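Local structure of Abbfa_003403 (Acinetobacter baumannii, 4ZXH) at residues C36-M41 with Q225-S230; S349-A354 with G399-T404. The protein is a four-domain nonribosomal peptide synthetase with condensation, adenylation, peptidyl-carrier and thioesterase domains, and probably assembles a peptide on a phosphopantetheine arm. All blocks are in the same frame, centred on the assembly; numbering follows the deposited sequence.

Interaction 1. Residues C36-M41 with Q225-S230. With PNS (4'-phosphopantetheine), chain B.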
loop_
_atom_site.group_PDB
_atom_site.type_symbol
_atom_site.label_atom_id
_atom_site.label_comp_id
_atom_site.label_asym_id
_atom_site.label_seq_id
_atom_site.Cartn_x
_atom_site.Cartn_y
_atom_site.Cartn_z
ATOM N N CYS A 36 4.445 19.197 -0.814
ATOM C CA CYS A 36 3.429 19.284 0.218
ATOM C C CYS A 36 3.078 20.733 0.527
ATOM O O CYS A 36 3.954 21.574 0.675
ATOM C CB CYS A 36 3.910 18.567 1.479
ATOM S SG CYS A 36 2.738 18.485 2.853
ATOM N N SER A 37 1.784 21.015 0.632
ATOM C CA SER A 37 1.319 22.319 1.067
ATOM C C SER A 37 0.398 22.187 2.272
ATOM O O SER A 37 -0.171 23.164 2.765
ATOM C CB SER A 37 0.578 23.012 -0.050
ATOM O OG SER A 37 -0.700 22.450 -0.167
ATOM N N ALA A 38 0.253 20.968 2.760
ATOM C CA ALA A 38 -0.727 20.716 3.794
ATOM C C ALA A 38 -0.439 21.491 5.086
ATOM O O ALA A 38 -1.312 21.576 5.947
ATOM C CB ALA A 38 -0.813 19.219 4.075
ATOM N N TYR A 39 0.764 22.046 5.223
ATOM C CA TYR A 39 1.113 22.805 6.430
ATOM C C TYR A 39 1.358 24.309 6.164
ATOM O O TYR A 39 2.009 24.994 6.950
ATOM C CB TYR A 39 2.336 22.172 7.105
ATOM C CG TYR A 39 2.018 20.822 7.670
ATOM C CD1 TYR A 39 1.362 20.699 8.894
ATOM C CD2 TYR A 39 2.325 19.659 6.966
ATOM C CE1 TYR A 39 1.037 19.451 9.409
ATOM C CE2 TYR A 39 2.001 18.406 7.473
ATOM C CZ TYR A 39 1.350 18.313 8.698
ATOM O OH TYR A 39 1.037 17.077 9.220
ATOM N N ASN A 40 0.824 24.803 5.050
ATOM C CA ASN A 40 0.793 26.228 4.741
ATOM C C ASN A 40 -0.358 26.937 5.441
ATOM O O ASN A 40 -1.445 27.018 4.874
ATOM C CB ASN A 40 0.626 26.444 3.236
ATOM C CG ASN A 40 1.839 26.047 2.441
ATOM O OD1 ASN A 40 2.686 25.295 2.901
ATOM N ND2 ASN A 40 1.924 26.552 1.226
ATOM N N MET A 41 -0.144 27.440 6.656
ATOM C CA MET A 41 -1.183 28.220 7.317
ATOM C C MET A 41 -1.464 29.520 6.533
ATOM O O MET A 41 -0.541 30.206 6.045
ATOM C CB MET A 41 -0.795 28.561 8.743
ATOM C CG MET A 41 -0.042 27.484 9.484
ATOM S SD MET A 41 0.201 27.875 11.205
ATOM C CE MET A 41 -1.500 27.931 11.729
ATOM N N GLN A 225 1.899 8.791 0.200
ATOM C CA GLN A 225 0.993 9.878 0.569
ATOM C C GLN A 225 1.307 11.186 -0.173
ATOM O O GLN A 225 2.433 11.657 -0.092
ATOM C CB GLN A 225 1.105 10.074 2.084
ATOM C CG GLN A 225 0.019 10.843 2.788
ATOM C CD GLN A 225 0.305 10.883 4.279
ATOM O OE1 GLN A 225 1.342 10.368 4.718
ATOM N NE2 GLN A 225 -0.599 11.502 5.067
ATOM N N GLN A 226 0.325 11.768 -0.872
ATOM C CA GLN A 226 0.542 12.982 -1.687
ATOM C C GLN A 226 0.020 14.302 -1.075
ATOM O O GLN A 226 0.208 15.386 -1.658
ATOM C CB GLN A 226 -0.107 12.809 -3.064
ATOM C CG GLN A 226 0.581 11.818 -3.968
ATOM C CD GLN A 226 2.015 12.207 -4.240
ATOM O OE1 GLN A 226 2.291 13.313 -4.713
ATOM N NE2 GLN A 226 2.945 11.308 -3.923
ATOM N N HIS A 227 -0.632 14.202 0.082
ATOM C CA HIS A 227 -1.140 15.354 0.817
ATOM C C HIS A 227 -2.040 16.241 -0.032
ATOM O O HIS A 227 -1.993 17.466 0.073
ATOM C CB HIS A 227 0.016 16.182 1.398
ATOM C CG HIS A 227 0.886 15.416 2.345
ATOM N ND1 HIS A 227 0.523 15.165 3.652
ATOM C CD2 HIS A 227 2.086 14.820 2.168
ATOM C CE1 HIS A 227 1.466 14.458 4.244
ATOM N NE2 HIS A 227 2.428 14.235 3.366
ATOM N N LYS A 228 -2.849 15.622 -0.883
ATOM C CA LYS A 228 -3.927 16.344 -1.555
ATOM C C LYS A 228 -5.186 16.244 -0.698
ATOM O O LYS A 228 -5.600 15.152 -0.316
ATOM C CB LYS A 228 -4.214 15.775 -2.955
ATOM C CG LYS A 228 -3.059 15.783 -3.943
ATOM C CD LYS A 228 -3.602 15.557 -5.354
ATOM C CE LYS A 228 -2.506 15.384 -6.398
ATOM N NZ LYS A 228 -1.811 14.070 -6.254
ATOM N N GLY A 229 -5.811 17.367 -0.390
ATOM C CA GLY A 229 -7.049 17.306 0.361
ATOM C C GLY A 229 -8.093 18.288 -0.119
ATOM O O GLY A 229 -7.862 19.052 -1.062
ATOM N N SER A 230 -9.243 18.271 0.543
ATOM C CA SER A 230 -10.286 19.245 0.288
ATOM C C SER A 230 -11.019 19.506 1.593
ATOM O O SER A 230 -10.729 18.862 2.599
ATOM C CB SER A 230 -11.242 18.753 -0.796
ATOM O OG SER A 230 -12.294 19.682 -0.979
HETATM O O23 PNS B . 8.525 8.018 10.824
HETATM P P24 PNS B . 9.383 8.889 11.703
HETATM O O25 PNS B . 10.133 8.243 12.837
HETATM O O27 PNS B . 8.371 9.975 12.334
HETATM C C28 PNS B . 7.555 10.779 11.488
HETATM C C29 PNS B . 6.761 11.746 12.349
HETATM C C30 PNS B . 7.799 12.544 13.140
HETATM C C31 PNS B . 5.850 10.956 13.289
HETATM C C32 PNS B . 5.891 12.635 11.449
HETATM O O33 PNS B . 5.259 11.777 10.484
HETATM C C34 PNS B . 4.879 13.411 12.270
HETATM O O35 PNS B . 5.218 14.224 13.130
HETATM N N36 PNS B . 3.590 13.207 12.037
HETATM C C37 PNS B . 2.546 13.900 12.773
HETATM C C38 PNS B . 1.712 14.686 11.762
HETATM C C39 PNS B . 1.202 15.942 12.400
HETATM O O40 PNS B . 1.893 16.566 13.193
HETATM N N41 PNS B . -0.024 16.277 12.025
HETATM C C42 PNS B . -0.801 17.420 12.441
HETATM C C43 PNS B . -2.182 17.048 11.941
HETATM S S44 PNS B . -3.086 16.343 13.326
#
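The imidazole ring of His227 is covered on one face by the sulfur of Cys36 and on the opposite face by CG of Gln225, from its own segment, 4.1 Å above the ring plane. Cys36 SG stands 3.9 Å from the ring centroid of His227 and 23° off the normal, which identifies a sulfur-aromatic contact over the face. The offset toward the rim shows in the nearest ring atom, Cys36 SG lying 3.6 Å from His227 CG. At the rim itself, His227 ND1 is hydrogen-bonded to Gly399 O. Tyr39 meets the pantetheine instead, with C42 of that group at the edge of the phenol ring and near its plane, and Tyr39 OH comes within 3.1 Å of the amide nitrogen PNS N41.

Cys36 SG is anti to the backbone N (chi1 -177°), which lays the sulfur over the imidazole and also within a weak 3.5 Å hydrogen bond from Ala38 N to Cys36 SG. The methyl of Ala38 adds a contact at the foot of the ring, Ala38 CB to His227 CB at 4.1 Å. A type I turn from Ser37 to Asn40, closed by Asn40 N to Ser37 O at 3.0 Å, sets Ala38 and Tyr39 at its two middle positions, with Cys36 just ahead of it.

The contact bridges two sheets of the condensation domain: the turn leads into strand 40-49 of the six-stranded sheet, and His227 precedes strand 229-235 at the border of the four-stranded one. Ile29 of helix 21-32 packs against both Tyr39 and His227, and His146 of strand 138-146 also touches Tyr39.

Interaction 2. Residues S349-A354 with G399-T404. With PNS (4'-phosphopantetheine), chain B.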
loop_
_atom_site.group_PDB
_atom_site.type_symbol
_atom_site.label_atom_id
_atom_site.label_comp_id
_atom_site.label_asym_id
_atom_site.label_seq_id
_atom_site.Cartn_x
_atom_site.Cartn_y
_atom_site.Cartn_z
ATOM N N SER A 349 2.335 5.447 3.055
ATOM C CA SER A 349 0.981 5.677 2.590
ATOM C C SER A 349 0.104 6.306 3.661
ATOM O O SER A 349 -0.998 6.769 3.368
ATOM C CB SER A 349 0.360 4.358 2.162
ATOM O OG SER A 349 0.159 3.564 3.312
ATOM N N ILE A 350 0.571 6.252 4.908
ATOM C CA ILE A 350 -0.208 6.726 6.042
ATOM C C ILE A 350 0.654 7.506 7.007
ATOM O O ILE A 350 1.856 7.286 7.110
ATOM C CB ILE A 350 -0.870 5.569 6.841
ATOM C CG1 ILE A 350 0.201 4.617 7.404
ATOM C CG2 ILE A 350 -1.874 4.830 5.982
ATOM C CD1 ILE A 350 -0.336 3.520 8.296
ATOM N N ASN A 351 0.031 8.422 7.727
ATOM C CA ASN A 351 0.704 9.000 8.871
ATOM C C ASN A 351 0.762 7.953 9.994
ATOM O O ASN A 351 -0.229 7.280 10.265
ATOM C CB ASN A 351 -0.008 10.268 9.329
ATOM C CG ASN A 351 0.659 10.889 10.523
ATOM O OD1 ASN A 351 1.676 11.573 10.393
ATOM N ND2 ASN A 351 0.105 10.641 11.703
ATOM N N PRO A 352 1.935 7.785 10.621
ATOM C CA PRO A 352 2.155 6.793 11.684
ATOM C C PRO A 352 1.145 6.891 12.825
ATOM O O PRO A 352 0.796 8.016 13.180
ATOM C CB PRO A 352 3.557 7.133 12.191
ATOM C CG PRO A 352 4.232 7.750 11.022
ATOM C CD PRO A 352 3.173 8.500 10.254
ATOM N N LEU A 353 0.688 5.755 13.369
ATOM C CA LEU A 353 -0.154 5.713 14.588
ATOM C C LEU A 353 -1.580 6.268 14.484
ATOM O O LEU A 353 -2.514 5.686 15.046
ATOM C CB LEU A 353 0.530 6.448 15.739
ATOM C CG LEU A 353 1.819 5.806 16.222
ATOM C CD1 LEU A 353 2.273 6.515 17.487
ATOM C CD2 LEU A 353 1.639 4.296 16.451
ATOM N N ALA A 354 -1.749 7.396 13.803
ATOM C CA ALA A 354 -3.073 7.999 13.643
ATOM C C ALA A 354 -3.268 8.586 12.248
ATOM O O ALA A 354 -2.380 9.268 11.720
ATOM C CB ALA A 354 -3.291 9.081 14.690
ATOM N N GLY A 399 -4.941 18.039 3.586
ATOM C CA GLY A 399 -4.231 16.803 3.310
ATOM C C GLY A 399 -3.193 16.394 4.337
ATOM O O GLY A 399 -2.225 15.696 4.015
ATOM N N GLN A 400 -3.376 16.822 5.575
ATOM C CA GLN A 400 -2.461 16.414 6.624
ATOM C C GLN A 400 -2.704 14.971 6.985
ATOM O O GLN A 400 -1.759 14.198 7.141
ATOM C CB GLN A 400 -2.621 17.291 7.860
ATOM C CG GLN A 400 -2.073 18.679 7.670
ATOM C CD GLN A 400 -2.425 19.571 8.822
ATOM O OE1 GLN A 400 -3.072 19.128 9.777
ATOM N NE2 GLN A 400 -1.990 20.840 8.756
ATOM N N LEU A 401 -3.986 14.621 7.100
ATOM C CA LEU A 401 -4.406 13.283 7.493
ATOM C C LEU A 401 -5.404 12.712 6.505
ATOM O O LEU A 401 -5.651 13.308 5.467
ATOM C CB LEU A 401 -5.004 13.310 8.890
ATOM C CG LEU A 401 -4.071 13.769 10.013
ATOM C CD1 LEU A 401 -4.859 13.821 11.321
ATOM C CD2 LEU A 401 -2.852 12.837 10.121
ATOM N N ASP A 402 -5.962 11.547 6.819
ATOM C CA ASP A 402 -6.980 10.938 5.972
ATOM C C ASP A 402 -8.261 11.730 6.110
ATOM O O ASP A 402 -8.951 12.013 5.120
ATOM C CB ASP A 402 -7.223 9.476 6.347
ATOM C CG ASP A 402 -6.145 8.548 5.828
ATOM O OD1 ASP A 402 -5.084 9.042 5.396
ATOM O OD2 ASP A 402 -6.362 7.315 5.848
ATOM N N ILE A 403 -8.556 12.082 7.359
ATOM C CA ILE A 403 -9.722 12.869 7.744
ATOM C C ILE A 403 -9.322 13.789 8.890
ATOM O O ILE A 403 -8.591 13.367 9.795
ATOM C CB ILE A 403 -10.899 11.984 8.226
ATOM C CG1 ILE A 403 -11.354 11.017 7.155
ATOM C CG2 ILE A 403 -12.097 12.815 8.563
ATOM C CD1 ILE A 403 -12.364 10.015 7.684
ATOM N N THR A 404 -9.792 15.031 8.869
ATOM C CA THR A 404 -9.670 15.889 10.034
ATOM C C THR A 404 -10.964 16.669 10.277
ATOM O O THR A 404 -11.453 17.368 9.396
ATOM C CB THR A 404 -8.516 16.912 9.910
ATOM O OG1 THR A 404 -7.266 16.241 9.733
ATOM C CG2 THR A 404 -8.444 17.765 11.159
HETATM O O23 PNS B . 8.525 8.018 10.824
HETATM P P24 PNS B . 9.383 8.889 11.703
HETATM O O25 PNS B . 10.133 8.243 12.837
HETATM O O27 PNS B . 8.371 9.975 12.334
HETATM C C28 PNS B . 7.555 10.779 11.488
HETATM C C29 PNS B . 6.761 11.746 12.349
HETATM C C30 PNS B . 7.799 12.544 13.140
HETATM C C31 PNS B . 5.850 10.956 13.289
HETATM C C32 PNS B . 5.891 12.635 11.449
HETATM O O33 PNS B . 5.259 11.777 10.484
HETATM C C34 PNS B . 4.879 13.411 12.270
HETATM O O35 PNS B . 5.218 14.224 13.130
HETATM N N36 PNS B . 3.590 13.207 12.037
HETATM C C37 PNS B . 2.546 13.900 12.773
HETATM C C38 PNS B . 1.712 14.686 11.762
HETATM C C39 PNS B . 1.202 15.942 12.400
HETATM O O40 PNS B . 1.893 16.566 13.193
HETATM N N41 PNS B . -0.024 16.277 12.025
HETATM C C42 PNS B . -0.801 17.420 12.441
HETATM C C43 PNS B . -2.182 17.048 11.941
HETATM S S44 PNS B . -3.086 16.343 13.326
#
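Asn351 and Leu401 meet at a slant, one methyl of the leucine lying against the stem and amide of the asparagine. The touching branch is CD2 of Leu401, which is 3.9 Å from Asn351 CB and 4.0 Å from Asn351 CG. The same methyl approaches the backbone of the loop, with Leu401 CD2 and Ala354 O 3.9 Å apart. No hydrogen bond crosses between the segments, and the contact is apolar on the leucine side. The other branch of the fork serves the ligand: Leu401 CD1 is 3.7 Å from the thiol sulfur, PNS S44.

The Asn351 amide is held at both ends. A trans first torsion (chi1 180°) swings the amide away from the Asn351 backbone N, and ND2 reaches forward along the loop to give a nearly straight hydrogen bond from Asn351 ND2 to Ala354 O, 2.8 Å long at 171°. The acceptor lies in the amide plane and the donor in the carbonyl plane, so the bond fixes the rotation of the amide and turns OD1 to the ligand. There PNS N36 donates to Asn351 OD1 over 3.0 Å at a more bent 144°. The bond to Ala354 thus makes that carbonyl a second-shell positioner of a pantetheine-binding group. Within the loop, Ala354 N also bonds to Pro352 O (2.7 Å).

Around this pair, Gln400 lies along the thiol end of the arm, and Asp402 turns to a salt bridge with Arg221 and a hydrogen bond with His213. An asparagine reading an amide of the arm while a leucine methyl borders its sulfur fits the pantetheine tunnel of a condensation domain, through which a carrier domain delivers its cargo.

How the interactions relate
Interactions 1 and 2 have centres 11 Å apart and join directly through residues 399-400. His227 ND1 is 2.8 Å from Gly399 O, and Gln400 NE2 is 3.0 Å from Ala38 O, both probable hydrogen bonds; the first gives ND1 of the imidazole a backbone partner. Tyr39 CD1 packs 3.4 Å from Gln400 NE2. The two contacts meet the arm from different directions and at different points along it, interaction 1 with Tyr39 at the amide nearer the thiol and interaction 2 at the amide nearer the phosphate. Arg346 NE and the backbone N of Ser1008 also hydrogen-bond the group; Ser1008, in the GGHS motif, is probably the serine that carries the arm, consistent with a carrier docked for condensation.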